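Local atomic coordinates of peptidoglycan N-acetylglucosamine deacetylase (Agathobacter rectalis, PDB entry 5JMU), a protein that probably removes the acetyl group from N-acetylglucosamine in peptidoglycan, through a zinc-bound catalytic domain of the NodB deacetylase type, the part of the longer protein described here. Residues 63-66 with 67-71; 74-77 with 78-82; 101-104 with 105-109; 120-123 with 124-127. All coordinates share one frame; numbering follows the deposited sequence.

Contact 1 (63-66 with 67-71); sequences IAEE and AKRGH
The edge of the R69 guanidinium receives OE2 of E65 in its own plane, while the E65 carboxylate stands almost upright against it, the two planes 86° apart. The H71 ring has R69 O over one face, offset toward the rim, and is edge-to-face with F50; its ND1 is bonded to the backbone N of A48. The salt bridge lies at the C-terminal end of helix 61-68, which closes in a Schellman motif and belongs to the beta-alpha-beta unit formed with strands 49-53 and 72-77. OE2 of E65 uses its anti lone pair toward R69 NE, at 2.6 Å and nearly straight; a weak second bond reaches OE2 from R69 NH2. E65 bends at its second torsion (chi2 63°), which turns the carboxylate down the helix toward R69. R69 NH1 is bridged to D39 and D42 of helix 34-43. An alanine in place of R69 would probably leave E65 and both aspartates without their common counter-charge. G70 has the positive phi of the motif, where a side chain would press against the preceding carbonyl, and its N bonds to A67 O. The outer bond of the motif runs from H71 N to E66 O, 3.0 Å long.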
ATOM      1  N   ILE A  63       4.669  -3.451 -12.962  1.00 11.98           N
ATOM      2  CA  ILE A  63       4.152  -4.413 -11.985  1.00 13.14           C
ATOM      3  C   ILE A  63       4.994  -5.704 -12.065  1.00 11.74           C
ATOM      4  O   ILE A  63       5.369  -6.282 -11.036  1.00 13.46           O
ATOM      5  CB  ILE A  63       2.686  -4.708 -12.240  1.00 13.00           C
ATOM      6  CG1 ILE A  63       1.883  -3.447 -11.966  1.00 10.84           C
ATOM      7  CG2 ILE A  63       2.185  -5.933 -11.411  1.00 13.33           C
ATOM      8  CD1 ILE A  63       0.393  -3.557 -12.427  1.00 14.94           C
ATOM      9  N   ALA A  64       5.286  -6.148 -13.286  1.00 11.81           N
ATOM     10  CA  ALA A  64       6.179  -7.289 -13.462  1.00 14.12           C
ATOM     11  C   ALA A  64       7.541  -7.007 -12.843  1.00 15.00           C
ATOM     12  O   ALA A  64       8.111  -7.861 -12.203  1.00 15.00           O
ATOM     13  CB  ALA A  64       6.338  -7.651 -14.967  1.00 14.53           C
ATOM     14  N   GLU A  65       8.072  -5.806 -13.061  1.00 13.66           N
ATOM     15  CA  GLU A  65       9.392  -5.462 -12.507  1.00 16.84           C
ATOM     16  C   GLU A  65       9.386  -5.413 -10.970  1.00 14.38           C
ATOM     17  O   GLU A  65      10.376  -5.811 -10.324  1.00 14.35           O
ATOM     18  CB  GLU A  65       9.866  -4.114 -13.081  1.00 17.02           C
ATOM     19  CG  GLU A  65      11.360  -3.863 -12.879  1.00 18.15           C
ATOM     20  CD  GLU A  65      12.289  -4.873 -13.583  1.00 20.65           C
ATOM     21  OE1 GLU A  65      11.890  -5.522 -14.577  1.00 26.08           O
ATOM     22  OE2 GLU A  65      13.452  -5.011 -13.139  1.00 26.83           O
ATOM     23  N   GLU A  66       8.305  -4.897 -10.385  1.00 12.52           N
ATOM     24  CA  GLU A  66       8.216  -4.854  -8.926  1.00 11.88           C
ATOM     25  C   GLU A  66       8.335  -6.264  -8.342  1.00 11.96           C
ATOM     26  O   GLU A  66       9.084  -6.515  -7.387  1.00 13.76           O
ATOM     27  CB  GLU A  66       6.898  -4.202  -8.482  1.00 11.63           C
ATOM     28  CG  GLU A  66       6.905  -2.686  -8.732  1.00 11.03           C
ATOM     29  CD  GLU A  66       5.523  -2.044  -8.655  1.00 12.09           C
ATOM     30  OE1 GLU A  66       4.504  -2.733  -8.409  1.00 11.74           O
ATOM     31  OE2 GLU A  66       5.442  -0.809  -8.931  1.00 13.76           O
ATOM     32  N   ALA A  67       7.590  -7.191  -8.922  1.00 14.09           N
ATOM     33  CA  ALA A  67       7.625  -8.560  -8.419  1.00 15.03           C
ATOM     34  C   ALA A  67       8.991  -9.193  -8.694  1.00 15.93           C
ATOM     35  O   ALA A  67       9.538  -9.888  -7.819  1.00 14.11           O
ATOM     36  CB  ALA A  67       6.489  -9.400  -9.036  1.00 15.06           C
ATOM     37  N   LYS A  68       9.540  -8.974  -9.897  1.00 13.01           N
ATOM     38  CA  LYS A  68      10.813  -9.586 -10.248  1.00 13.46           C
ATOM     39  C   LYS A  68      11.899  -9.179  -9.284  1.00 15.38           C
ATOM     40  O   LYS A  68      12.800 -10.009  -8.976  1.00 17.33           O
ATOM     41  CB  LYS A  68      11.222  -9.211 -11.695  1.00 17.37           C
ATOM     42  CG  LYS A  68      12.585  -9.680 -12.154  1.00 26.17           C
ATOM     43  CD  LYS A  68      12.840  -9.231 -13.597  1.00 30.47           C
ATOM     44  CE  LYS A  68      14.149  -9.814 -14.129  1.00 32.35           C
ATOM     45  NZ  LYS A  68      14.513  -9.225 -15.468  1.00 35.27           N
ATOM     46  N   ARG A  69      11.828  -7.929  -8.812  1.00 13.34           N
ATOM     47  CA  ARG A  69      12.859  -7.387  -7.930  1.00 13.61           C
ATOM     48  C   ARG A  69      12.611  -7.712  -6.459  1.00 17.11           C
ATOM     49  O   ARG A  69      13.384  -7.306  -5.599  1.00 16.64           O
ATOM     50  CB  ARG A  69      12.997  -5.874  -8.133  1.00 16.57           C
ATOM     51  CG  ARG A  69      13.533  -5.546  -9.520  1.00 17.84           C
ATOM     52  CD  ARG A  69      13.876  -4.081  -9.637  1.00 21.93           C
ATOM     53  NE  ARG A  69      14.105  -3.658 -11.030  1.00 26.59           N
ATOM     54  CZ  ARG A  69      14.756  -2.560 -11.384  1.00 23.74           C
ATOM     55  NH1 ARG A  69      15.331  -1.772 -10.465  1.00 22.36           N
ATOM     56  NH2 ARG A  69      14.845  -2.266 -12.664  1.00 26.81           N
ATOM     57  N   GLY A  70      11.567  -8.482  -6.176  1.00 16.01           N
ATOM     58  CA  GLY A  70      11.392  -9.001  -4.838  1.00 12.97           C
ATOM     59  C   GLY A  70      10.408  -8.224  -3.963  1.00 12.49           C
ATOM     60  O   GLY A  70      10.250  -8.530  -2.771  1.00 13.85           O
ATOM     61  N   HIS A  71       9.757  -7.226  -4.542  1.00 12.11           N
ATOM     62  CA  HIS A  71       8.759  -6.452  -3.776  1.00 11.72           C
ATOM     63  C   HIS A  71       7.427  -7.168  -3.722  1.00 11.91           C
ATOM     64  O   HIS A  71       7.171  -8.065  -4.514  1.00 12.81           O
ATOM     65  CB  HIS A  71       8.565  -5.076  -4.408  1.00 11.65           C
ATOM     66  CG  HIS A  71       9.849  -4.351  -4.542  1.00 12.21           C
ATOM     67  ND1 HIS A  71      10.555  -3.923  -3.438  1.00 12.60           N
ATOM     68  CD2 HIS A  71      10.611  -4.064  -5.623  1.00 12.59           C
ATOM     69  CE1 HIS A  71      11.703  -3.405  -3.830  1.00 13.45           C
ATOM     70  NE2 HIS A  71      11.752  -3.458  -5.157  1.00 13.17           N
TER

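Contact 2 (74-77 with 78-82). With ZN (zinc ion), chain C.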
ATOM      1  N   ALA A  74       0.527  -5.796  -4.436  1.00 10.76           N
ATOM      2  CA  ALA A  74      -0.779  -5.922  -3.794  1.00 10.55           C
ATOM      3  C   ALA A  74      -1.816  -5.074  -4.568  1.00 11.08           C
ATOM      4  O   ALA A  74      -1.469  -4.238  -5.395  1.00 10.41           O
ATOM      5  CB  ALA A  74      -0.684  -5.476  -2.340  1.00 10.52           C
ATOM      6  N   ILE A  75      -3.099  -5.292  -4.295  1.00 10.09           N
ATOM      7  CA  ILE A  75      -4.145  -4.572  -5.017  1.00 10.54           C
ATOM      8  C   ILE A  75      -4.541  -3.276  -4.359  1.00 12.09           C
ATOM      9  O   ILE A  75      -4.716  -3.278  -3.159  1.00 10.55           O
ATOM     10  CB  ILE A  75      -5.397  -5.461  -5.115  1.00  9.25           C
ATOM     11  CG1 ILE A  75      -5.076  -6.686  -5.966  1.00 10.55           C
ATOM     12  CG2 ILE A  75      -6.568  -4.662  -5.770  1.00 12.37           C
ATOM     13  CD1 ILE A  75      -6.199  -7.779  -6.002  1.00 12.75           C
ATOM     14  N   HIS A  76      -4.668  -2.183  -5.138  1.00 10.55           N
ATOM     15  CA  HIS A  76      -5.319  -0.957  -4.642  1.00  9.65           C
ATOM     16  C   HIS A  76      -6.680  -0.859  -5.344  1.00 12.26           C
ATOM     17  O   HIS A  76      -7.736  -1.034  -4.723  1.00 12.76           O
ATOM     18  CB  HIS A  76      -4.417   0.255  -4.887  1.00  9.98           C
ATOM     19  CG  HIS A  76      -4.796   1.512  -4.145  1.00 11.69           C
ATOM     20  ND1 HIS A  76      -5.340   1.514  -2.871  1.00 10.81           N
ATOM     21  CD2 HIS A  76      -4.653   2.808  -4.509  1.00 12.77           C
ATOM     22  CE1 HIS A  76      -5.537   2.783  -2.502  1.00 10.39           C
ATOM     23  NE2 HIS A  76      -5.144   3.584  -3.480  1.00 10.87           N
ATOM     24  N   SER A  77      -6.643  -0.688  -6.654  1.00 10.03           N
ATOM     25  CA  SER A  77      -7.883  -0.640  -7.441  1.00 10.85           C
ATOM     26  C   SER A  77      -7.550  -0.515  -8.921  1.00 11.75           C
ATOM     27  O   SER A  77      -6.608   0.169  -9.271  1.00 12.70           O
ATOM     28  CB  SER A  77      -8.743   0.566  -7.001  1.00 12.54           C
ATOM     29  OG  SER A  77      -9.790   0.775  -7.942  1.00 12.44           O
ATOM     30  N   ALA A  78      -8.294  -1.184  -9.789  1.00 11.22           N
ATOM     31  CA  ALA A  78      -7.989  -1.012 -11.206  1.00 11.92           C
ATOM     32  C   ALA A  78      -8.294   0.408 -11.646  1.00 12.57           C
ATOM     33  O   ALA A  78      -7.452   1.063 -12.273  1.00 13.04           O
ATOM     34  CB  ALA A  78      -8.779  -2.056 -12.083  1.00 12.35           C
ATOM     35  N   SER A  79      -9.515   0.881 -11.375  1.00 12.73           N
ATOM     36  CA  SER A  79      -9.919   2.196 -11.828  1.00 13.52           C
ATOM     37  C   SER A  79      -9.571   3.343 -10.891  1.00 14.16           C
ATOM     38  O   SER A  79      -9.451   4.484 -11.361  1.00 15.79           O
ATOM     39  CB  SER A  79     -11.435   2.250 -12.068  1.00 14.66           C
ATOM     40  OG  SER A  79     -12.111   2.151 -10.817  1.00 14.18           O
ATOM     41  N   HIS A  80      -9.474   3.023  -9.603  1.00 14.21           N
ATOM     42  CA  HIS A  80      -9.304   4.010  -8.545  1.00 15.04           C
ATOM     43  C   HIS A  80     -10.355   5.110  -8.670  1.00 19.24           C
ATOM     44  O   HIS A  80     -10.075   6.290  -8.422  1.00 18.85           O
ATOM     45  CB  HIS A  80      -7.887   4.610  -8.589  1.00 15.49           C
ATOM     46  CG  HIS A  80      -7.438   5.207  -7.290  1.00 17.68           C
ATOM     47  ND1 HIS A  80      -7.665   6.530  -6.956  1.00 29.67           N
ATOM     48  CD2 HIS A  80      -6.731   4.678  -6.262  1.00 13.79           C
ATOM     49  CE1 HIS A  80      -7.138   6.784  -5.767  1.00 27.59           C
ATOM     50  NE2 HIS A  80      -6.561   5.679  -5.325  1.00 16.01           N
ATOM     51  N   LYS A  81     -11.573   4.736  -9.057  1.00 14.15           N
ATOM     52  CA  LYS A  81     -12.665   5.688  -9.108  1.00 16.08           C
ATOM     53  C   LYS A  81     -13.636   5.377  -7.981  1.00 15.63           C
ATOM     54  O   LYS A  81     -14.352   4.353  -8.019  1.00 15.77           O
ATOM     55  CB  LYS A  81     -13.378   5.647 -10.461  1.00 17.96           C
ATOM     56  CG  LYS A  81     -12.558   6.211 -11.615  1.00 22.39           C
ATOM     57  CD  LYS A  81     -13.319   6.037 -12.917  1.00 36.12           C
ATOM     58  CE  LYS A  81     -12.422   6.253 -14.129  1.00 45.17           C
ATOM     59  NZ  LYS A  81     -12.986   5.572 -15.336  1.00 49.81           N
ATOM     60  N   TYR A  82     -13.651   6.234  -6.963  1.00 16.44           N
ATOM     61  CA  TYR A  82     -14.480   5.979  -5.782  1.00 15.38           C
ATOM     62  C   TYR A  82     -15.943   5.842  -6.187  1.00 14.76           C
ATOM     63  O   TYR A  82     -16.667   4.997  -5.643  1.00 17.02           O
ATOM     64  CB  TYR A  82     -14.340   7.120  -4.705  1.00 15.37           C
ATOM     65  CG  TYR A  82     -12.930   7.288  -4.147  1.00 20.77           C
ATOM     66  CD1 TYR A  82     -12.362   6.332  -3.328  1.00 22.20           C
ATOM     67  CD2 TYR A  82     -12.154   8.407  -4.453  1.00 30.80           C
ATOM     68  CE1 TYR A  82     -11.048   6.471  -2.837  1.00 29.28           C
ATOM     69  CE2 TYR A  82     -10.831   8.544  -3.957  1.00 31.43           C
ATOM     70  CZ  TYR A  82     -10.288   7.573  -3.145  1.00 28.80           C
ATOM     71  OH  TYR A  82      -8.975   7.665  -2.663  1.00 24.60           O
TER
HETATM   72 ZN    ZN C 502      -5.134   5.674  -3.688  0.80 13.50          ZN
HETATM   73  O   HOH W   1      -6.775   5.921  -2.288  1.00 12.78           O
HETATM   74  O   HOH W   2      -3.884   5.898  -2.069  1.00 11.73           O
HETATM   75  O   HOH W   3      -5.048   7.783  -3.762  1.00 12.36           O
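With CG swung away from the backbone nitrogen in both H76 (chi1 -166°) and H80 (chi1 -158°), the two imidazoles converge on one zinc ion through their NE2 atoms. H76 NE2 lies 2.1 Å from the zinc and H80 NE2 2.2 Å from it. The rings meet obliquely, planes 52° apart, with CD2 of H76 at the edge of the H80 ring, 3.3 Å from H80 CD2. D28 and three waters complete the six ligands; one of these waters is also hydrogen-bonded to Y82 OH. H76 is a second time held, its ND1 bonded to the backbone O of R115, which fixes the rotation of the ring. H80 itself sits on a backbone of left-handed helical angles, and S77 ties that turn down: S77 OG accepts from H80 N at 2.8 Å and is also bonded to D95 OD2. An alanine at S77 would probably leave H80 N without its acceptor and D95 short of a partner, letting the loop that carries the second histidine shift. Two residues after S77, S79 OG accepts from K81 N at 3.2 Å, an ST turn, while D95 also takes the backbone N of A78 and of S79. Strand 72-77 thus delivers the first histidine and the following loop the second, in the H-S-x-x-H pattern of the NodB family's Asp-His-His metal site.

Contact 3 (101-104 with 105-109); sequences SIIK and AQTGN
The carbonyl oxygen of I103 is gripped twice by T107: the backbone N of T107 comes in nearly along the C=O axis at 2.8 Å, and its OG1 adds a second bond from above the carbonyl plane. T107 can do this because OG1 stands between its own backbone nitrogen and carbonyl carbon (chi1 71°), facing back up the helix. T107 OG1 is used in both directions, giving its proton to I103 O and accepting from N109 N at 3.1 Å. CG2 of T107 lies 3.4 Å from I103 O. The remaining carbonyls of the turn are met in the ordinary helical way: S101 O by A105 N and I102 O by Q106 N. K104 O takes G108 N at 2.7 Å, along a more bent path. G108 has positive phi, at angles where a side chain would be jammed against the carbonyl of T107. K104 has two modelled conformers; in the one described its chain bends at CG and lays NZ over the carbonyl of G108, a bond that is therefore only tentative. The O of N109 meets no strong donor across the turn, but CA of K104 offers a C-H contact at 3.3 Å, with CG2 of I103 beside it. Q106 carries its amide over to I63 and A64 of helix 61-68, with NE2 bonded to OE1 of Q60. The arrangement is that of a helix end terminated by glycine, with an ST turn leading the chain out of helix 89-107, which packs against helix 61-68 and strand 72-77 of the NodB-type domain.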
ATOM      1  N   SER A 101      -6.312  -9.653 -11.985  1.00 12.37           N
ATOM      2  CA  SER A 101      -6.032 -10.299 -13.266  1.00 13.22           C
ATOM      3  C   SER A 101      -4.809  -9.672 -13.933  1.00 13.27           C
ATOM      4  O   SER A 101      -3.980 -10.401 -14.515  1.00 13.74           O
ATOM      5  CB  SER A 101      -7.232 -10.219 -14.177  1.00 17.00           C
ATOM      6  OG  SER A 101      -8.125 -11.213 -13.711  1.00 20.17           O
ATOM      7  N   ILE A 102      -4.692  -8.348 -13.850  1.00 12.92           N
ATOM      8  CA  ILE A 102      -3.502  -7.707 -14.424  1.00 13.78           C
ATOM      9  C   ILE A 102      -2.256  -8.138 -13.653  1.00 12.60           C
ATOM     10  O   ILE A 102      -1.187  -8.391 -14.261  1.00 12.96           O
ATOM     11  CB  ILE A 102      -3.651  -6.166 -14.446  1.00 12.95           C
ATOM     12  CG1 ILE A 102      -4.660  -5.788 -15.539  1.00 14.41           C
ATOM     13  CG2 ILE A 102      -2.311  -5.515 -14.710  1.00 13.13           C
ATOM     14  CD1 ILE A 102      -5.233  -4.348 -15.320  1.00 15.62           C
ATOM     15  N   ILE A 103      -2.383  -8.225 -12.330  1.00 11.91           N
ATOM     16  CA  ILE A 103      -1.226  -8.664 -11.539  1.00 11.60           C
ATOM     17  C   ILE A 103      -0.836 -10.101 -11.906  1.00 12.10           C
ATOM     18  O   ILE A 103       0.341 -10.411 -12.072  1.00 12.29           O
ATOM     19  CB  ILE A 103      -1.527  -8.557 -10.038  1.00 10.96           C
ATOM     20  CG1 ILE A 103      -1.648  -7.088  -9.683  1.00 10.61           C
ATOM     21  CG2 ILE A 103      -0.470  -9.236  -9.179  1.00 15.14           C
ATOM     22  CD1 ILE A 103      -2.315  -6.841  -8.262  1.00 10.91           C
ATOM     23  N   LYS A 104      -1.807 -10.964 -12.122  1.00 12.46           N
ATOM     24  CA  LYS A 104      -1.525 -12.334 -12.540  0.53 13.15           C
ATOM     25  C   LYS A 104      -0.838 -12.384 -13.901  1.00 14.15           C
ATOM     26  O   LYS A 104       0.150 -13.119 -14.102  1.00 16.71           O
ATOM     27  CB  LYS A 104      -2.837 -13.131 -12.580  0.53 13.58           C
ATOM     28  CG  LYS A 104      -2.701 -14.470 -13.244  0.53 19.74           C
ATOM     29  CD  LYS A 104      -1.911 -15.422 -12.373  0.53 18.53           C
ATOM     30  CE  LYS A 104      -2.105 -16.855 -12.927  0.53 23.80           C
ATOM     31  NZ  LYS A 104      -1.147 -17.872 -12.412  0.53 27.91           N
ATOM     32  N   ALA A 105      -1.388 -11.613 -14.860  1.00 14.14           N
ATOM     33  CA  ALA A 105      -0.808 -11.495 -16.219  1.00 14.94           C
ATOM     34  C   ALA A 105       0.663 -11.081 -16.139  1.00 14.73           C
ATOM     35  O   ALA A 105       1.548 -11.655 -16.790  1.00 15.35           O
ATOM     36  CB  ALA A 105      -1.609 -10.461 -17.037  1.00 16.40           C
ATOM     37  N   GLN A 106       0.921 -10.079 -15.305  1.00 13.94           N
ATOM     38  CA  GLN A 106       2.256  -9.477 -15.242  1.00 13.83           C
ATOM     39  C   GLN A 106       3.267 -10.300 -14.431  1.00 15.66           C
ATOM     40  O   GLN A 106       4.423 -10.386 -14.812  1.00 16.86           O
ATOM     41  CB  GLN A 106       2.150  -8.070 -14.616  1.00 13.51           C
ATOM     42  CG  GLN A 106       1.535  -6.998 -15.556  1.00 13.67           C
ATOM     43  CD  GLN A 106       2.453  -6.598 -16.714  1.00 14.48           C
ATOM     44  OE1 GLN A 106       3.669  -6.809 -16.677  1.00 17.39           O
ATOM     45  NE2 GLN A 106       1.861  -6.032 -17.786  1.00 15.22           N
ATOM     46  N   THR A 107       2.814 -10.909 -13.327  1.00 16.10           N
ATOM     47  CA  THR A 107       3.724 -11.519 -12.357  1.00 15.56           C
ATOM     48  C   THR A 107       3.627 -13.027 -12.326  1.00 16.06           C
ATOM     49  O   THR A 107       4.515 -13.686 -11.776  1.00 18.79           O
ATOM     50  CB  THR A 107       3.474 -11.047 -10.920  1.00 14.16           C
ATOM     51  OG1 THR A 107       2.242 -11.595 -10.403  1.00 14.04           O
ATOM     52  CG2 THR A 107       3.428  -9.522 -10.861  1.00 15.95           C
ATOM     53  N   GLY A 108       2.542 -13.579 -12.861  1.00 16.46           N
ATOM     54  CA  GLY A 108       2.341 -15.017 -12.785  1.00 16.91           C
ATOM     55  C   GLY A 108       1.579 -15.466 -11.553  1.00 20.17           C
ATOM     56  O   GLY A 108       1.167 -16.629 -11.471  1.00 20.94           O
ATOM     57  N   ASN A 109       1.364 -14.553 -10.611  1.00 17.73           N
ATOM     58  CA  ASN A 109       0.712 -14.903  -9.354  1.00 17.30           C
ATOM     59  C   ASN A 109      -0.477 -13.999  -9.054  1.00 18.79           C
ATOM     60  O   ASN A 109      -0.483 -12.852  -9.432  1.00 18.39           O
ATOM     61  CB  ASN A 109       1.698 -14.783  -8.194  1.00 18.04           C
ATOM     62  CG  ASN A 109       2.883 -15.692  -8.354  1.00 27.29           C
ATOM     63  OD1 ASN A 109       2.730 -16.896  -8.476  1.00 34.52           O
ATOM     64  ND2 ASN A 109       4.069 -15.114  -8.360  1.00 31.61           N
TER

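Contact 4 (120-123 with 124-127)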
ATOM      1  N   SER A 120      -9.493   1.465   4.845  1.00 11.12           N
ATOM      2  CA  SER A 120     -10.745   0.806   5.257  1.00 10.50           C
ATOM      3  C   SER A 120     -11.622   1.757   6.075  1.00 11.15           C
ATOM      4  O   SER A 120     -12.830   1.505   6.247  1.00 12.02           O
ATOM      5  CB  SER A 120     -10.441  -0.469   6.078  1.00 12.49           C
ATOM      6  OG  SER A 120      -9.904  -0.163   7.363  1.00 12.26           O
ATOM      7  N   SER A 121     -10.989   2.828   6.550  1.00 11.47           N
ATOM      8  CA  SER A 121     -11.611   3.874   7.379  1.00 12.15           C
ATOM      9  C   SER A 121     -12.316   4.971   6.600  1.00 12.36           C
ATOM     10  O   SER A 121     -12.885   5.909   7.221  1.00 14.02           O
ATOM     11  CB  SER A 121     -10.510   4.505   8.250  1.00 12.77           C
ATOM     12  OG  SER A 121      -9.416   4.894   7.394  1.00 14.30           O
ATOM     13  N   ASN A 122     -12.291   4.890   5.271  1.00 12.86           N
ATOM     14  CA  ASN A 122     -12.811   6.009   4.463  1.00 14.98           C
ATOM     15  C   ASN A 122     -14.289   6.250   4.700  1.00 14.03           C
ATOM     16  O   ASN A 122     -15.030   5.322   4.983  1.00 12.90           O
ATOM     17  CB  ASN A 122     -12.584   5.783   2.956  1.00 11.97           C
ATOM     18  CG  ASN A 122     -13.582   4.808   2.345  1.00 11.51           C
ATOM     19  OD1 ASN A 122     -14.723   5.175   2.072  1.00 12.23           O
ATOM     20  ND2 ASN A 122     -13.157   3.577   2.121  1.00 11.43           N
ATOM     21  N   THR A 123     -14.724   7.513   4.560  1.00 14.60           N
ATOM     22  CA  THR A 123     -16.161   7.794   4.584  1.00 15.36           C
ATOM     23  C   THR A 123     -16.681   8.270   3.244  1.00 13.90           C
ATOM     24  O   THR A 123     -17.904   8.415   3.088  1.00 14.20           O
ATOM     25  CB  THR A 123     -16.543   8.844   5.632  1.00 19.68           C
ATOM     26  OG1 THR A 123     -15.835  10.060   5.394  1.00 19.80           O
ATOM     27  CG2 THR A 123     -16.245   8.310   7.003  1.00 20.39           C
ATOM     28  N   VAL A 124     -15.789   8.494   2.265  1.00 13.84           N
ATOM     29  CA  VAL A 124     -16.296   8.881   0.952  1.00 14.17           C
ATOM     30  C   VAL A 124     -17.264   7.810   0.386  1.00 13.68           C
ATOM     31  O   VAL A 124     -18.222   8.137  -0.316  1.00 14.21           O
ATOM     32  CB  VAL A 124     -15.158   9.153  -0.070  1.00 17.31           C
ATOM     33  CG1 VAL A 124     -14.266   7.952  -0.319  1.00 16.75           C
ATOM     34  CG2 VAL A 124     -15.735   9.809  -1.375  1.00 20.91           C
ATOM     35  N   SER A 125     -17.006   6.539   0.732  1.00 12.87           N
ATOM     36  CA  SER A 125     -17.884   5.480   0.271  1.00 12.55           C
ATOM     37  C   SER A 125     -19.314   5.682   0.791  1.00 12.99           C
ATOM     38  O   SER A 125     -20.225   5.141   0.155  1.00 14.10           O
ATOM     39  CB  SER A 125     -17.361   4.110   0.705  1.00 11.90           C
ATOM     40  OG  SER A 125     -17.209   4.084   2.125  1.00 12.78           O
ATOM     41  N   LYS A 126     -19.538   6.481   1.856  1.00 13.42           N
ATOM     42  CA  LYS A 126     -20.928   6.742   2.306  1.00 16.93           C
ATOM     43  C   LYS A 126     -21.741   7.459   1.247  1.00 16.79           C
ATOM     44  O   LYS A 126     -22.954   7.351   1.215  1.00 18.52           O
ATOM     45  CB  LYS A 126     -20.995   7.610   3.563  1.00 18.09           C
ATOM     46  CG  LYS A 126     -20.484   7.016   4.827  1.00 28.63           C
ATOM     47  CD  LYS A 126     -20.590   8.044   5.976  1.00 37.00           C
ATOM     48  CE  LYS A 126     -19.828   7.601   7.224  1.00 37.06           C
ATOM     49  NZ  LYS A 126     -19.736   8.728   8.233  1.00 41.06           N
ATOM     50  N   ASP A 127     -21.072   8.245   0.422  1.00 14.93           N
ATOM     51  CA  ASP A 127     -21.764   8.996  -0.620  1.00 15.92           C
ATOM     52  C   ASP A 127     -22.265   8.104  -1.743  1.00 17.91           C
ATOM     53  O   ASP A 127     -23.074   8.556  -2.562  1.00 18.97           O
ATOM     54  CB  ASP A 127     -20.840  10.049  -1.191  1.00 16.32           C
ATOM     55  CG  ASP A 127     -20.635  11.181  -0.216  1.00 24.34           C
ATOM     56  OD1 ASP A 127     -21.558  11.427   0.587  1.00 27.11           O
ATOM     57  OD2 ASP A 127     -19.587  11.831  -0.293  1.00 21.23           O
TER
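OD1 of N122 is the tight centre of this contact, taking two donors from S125 at once. N122 precedes two overlapping beta-turns, 123-126 and 124-127, that run through helical backbone angles without becoming a regular helix, in the loop between strand 113-114 and helix 132-142 of the NodB-type domain. S125 N approaches almost in line with the amide C=O, 3.0 Å from N122 OD1. S125 OG lies 2.7 Å from N122 OD1, coming in more obliquely and tilted from the amide plane. A chi1 of 78° swings the amide of N122 over its own backbone and toward S125. The other end of that amide is held as well, ND2 being bonded to G119 O, so bonds at both OD1 and ND2 fix how the amide is turned. S125 OG has a further partner in ND2 of N226, and Y86 and M133 pack against both N122 and S125. V124 adds CG1 at 3.7 Å from N122 OD1. The opposite flank is looser and largely exposed in the monomer: T123 and K126 lie side by side, and their side chains meet without a polar bond, CG2 of T123 being 3.7 Å from CE of K126. What anchors K126 to T123 is the backbone: its N bonds to T123 O at 2.8 Å, standing above the carbonyl plane.

In the fold
All four contacts are local, met in series along the chain, so none nests in another or crosses it. Contact 1 finishes helix 61-68 and hands the chain to strand 72-77, whose end and outgoing loop form contact 2 at the zinc ion. Contact 3 ends helix 89-107, which folds back on both: A67 CB meets T107 CG2 at 3.6 Å, and I75 CG1 meets I103 CD1, also at 3.6 Å. Contact 4 shapes the loop before helix 132-142 and touches contact 2 where Y82 CD1 packs on V124 CG1. It stays remote from contact 1, nearest atoms about 20 Å apart; contact 2 links it to contact 3 by packing and to contact 1 through the chain alone.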